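Local atomic coordinates of endoglucanase (Humicola insolens, PDB entry 1DYS), a protein that hydrolyses internal beta-1,4-glucosidic linkages in cellulose as a family 6 endoglucanase, contributing to the recycling of plant biomass. Residues I167-Q171 against A207-I213. Numbering follows the deposited sequence.
Sequences ISQLQ and AGNNAKI
Gln171 and Lys212 show how one side-chain amide can grip both the backbone N and the backbone O of a single residue. From Gln171, CB points toward the 207-213 loop, and the side chain also rests on Leu177 of strand 175-180. The bend at chi2 (-63°) turns the amide toward the backbone of Lys212, OE1 and NE2 reaching its N and O. At the tip, Gln171 OE1 accepts from Lys212 N at 2.8 Å, the donor standing well above the carbonyl plane. Water 1 also donates to OE1 and to Asn210 O, bridging the two segments. The lysine chain crosses that of the glutamine at about a right angle, with Lys212 CG 3.4 Å from Gln171 OE1. On the other branch, Gln171 NE2 donates to Lys212 O at 2.9 Å and to Ile167 O at 3.0 Å, nearly straight (173°) in the latter. Both acceptors lie close to the amide plane, which fixes its rotation. Ile167 O also accepts from Leu170 N, the two donors arriving from opposite faces of its carbonyl. A leucine here would probably leave Lys212 N and O without these mates and take from Ile167 O its second donor.

Next to this polar grip, Ile167 CG2, anti to the backbone N, meets Ala207 CB at 3.7 Å and Ile213 CG2 at 4.0 Å. Ser168 CB lies alongside Ala207 O, while its hydroxyl turns back to Tyr165 O.

The contact joins the end of helix 150-169 to the link between helix 190-207 and strand 215-218. Ile167 also packs on Ile203 and Leu204 of helix 190-207, and Ile213 on Leu177 and Leu179 of strand 175-180. Successive beta-alpha units of the barrel-like family 6 fold are thus tied together where their helices end.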
# COMPACT_ATOMS: atom_id res chain seq x y z
N ILE A 167 17.14 17.86 -0.48
CA ILE A 167 17.26 19.31 -0.33
C ILE A 167 18.23 19.82 -1.39
O ILE A 167 17.96 20.83 -2.03
CB ILE A 167 17.79 19.68 1.06
CG1 ILE A 167 16.77 19.26 2.14
CG2 ILE A 167 18.08 21.17 1.23
CD1 ILE A 167 17.28 19.26 3.57
N SER A 168 19.37 19.12 -1.52
CA SER A 168 20.38 19.58 -2.49
C SER A 168 19.83 19.69 -3.90
O SER A 168 20.30 20.52 -4.69
CB SER A 168 21.62 18.69 -2.47
OG SER A 168 21.53 17.43 -3.15
N GLN A 169 18.92 18.80 -4.31
CA GLN A 169 18.41 18.83 -5.66
C GLN A 169 17.24 19.79 -5.92
O GLN A 169 16.84 19.93 -7.07
CB GLN A 169 17.89 17.43 -6.07
CG GLN A 169 19.05 16.46 -6.33
CD GLN A 169 19.57 16.76 -7.73
OE1 GLN A 169 18.83 16.77 -8.72
NE2 GLN A 169 20.85 17.10 -7.80
N LEU A 170 16.70 20.41 -4.89
CA LEU A 170 15.52 21.24 -5.01
C LEU A 170 15.75 22.68 -4.61
O LEU A 170 14.95 23.32 -3.91
CB LEU A 170 14.41 20.63 -4.11
CG LEU A 170 13.95 19.26 -4.66
CD1 LEU A 170 13.09 18.55 -3.61
CD2 LEU A 170 13.18 19.35 -5.95
N GLN A 171 16.94 23.21 -4.97
CA GLN A 171 17.21 24.62 -4.67
C GLN A 171 16.83 25.46 -5.89
O GLN A 171 17.43 25.29 -6.95
CB GLN A 171 18.71 24.78 -4.41
CG GLN A 171 19.29 24.09 -3.21
CD GLN A 171 18.73 24.57 -1.88
OE1 GLN A 171 18.89 25.74 -1.51
NE2 GLN A 171 18.10 23.66 -1.17
N ALA A 207 23.26 18.40 3.07
CA ALA A 207 22.72 18.98 1.84
C ALA A 207 23.73 19.99 1.28
O ALA A 207 23.74 20.25 0.09
CB ALA A 207 21.37 19.68 2.03
N GLY A 208 24.57 20.50 2.19
CA GLY A 208 25.67 21.34 1.71
C GLY A 208 25.68 22.70 2.37
O GLY A 208 24.80 23.03 3.15
N ASN A 209 26.69 23.48 2.02
CA ASN A 209 26.82 24.83 2.54
C ASN A 209 25.80 25.78 1.93
O ASN A 209 25.14 26.48 2.71
CB ASN A 209 28.21 25.41 2.33
CG ASN A 209 29.36 24.74 3.05
OD1 ASN A 209 30.49 25.25 2.98
ND2 ASN A 209 29.13 23.62 3.72
N ASN A 210 25.60 25.84 0.62
CA ASN A 210 24.69 26.80 0.02
C ASN A 210 23.22 26.38 0.05
O ASN A 210 22.34 27.16 -0.30
CB ASN A 210 25.09 27.16 -1.41
CG ASN A 210 24.40 26.42 -2.52
OD1 ASN A 210 24.73 25.28 -2.82
ND2 ASN A 210 23.43 27.05 -3.18
N ALA A 211 22.96 25.15 0.46
CA ALA A 211 21.63 24.60 0.55
C ALA A 211 20.76 25.35 1.56
O ALA A 211 21.23 25.70 2.64
CB ALA A 211 21.74 23.15 1.01
N LYS A 212 19.49 25.56 1.19
CA LYS A 212 18.63 26.17 2.20
C LYS A 212 17.25 25.49 2.17
O LYS A 212 16.85 24.91 1.16
CB LYS A 212 18.35 27.66 2.06
CG LYS A 212 18.34 28.29 0.69
CD LYS A 212 19.75 28.71 0.34
CE LYS A 212 20.03 30.18 0.57
NZ LYS A 212 21.07 30.64 -0.40
N ILE A 213 16.56 25.70 3.28
CA ILE A 213 15.16 25.34 3.38
C ILE A 213 14.46 26.61 3.89
O ILE A 213 15.14 27.47 4.50
CB ILE A 213 14.84 24.17 4.32
CG1 ILE A 213 15.24 24.45 5.76
CG2 ILE A 213 15.50 22.90 3.74
CD1 ILE A 213 15.13 23.23 6.68
O HOH W 1 20.48 27.54 -2.42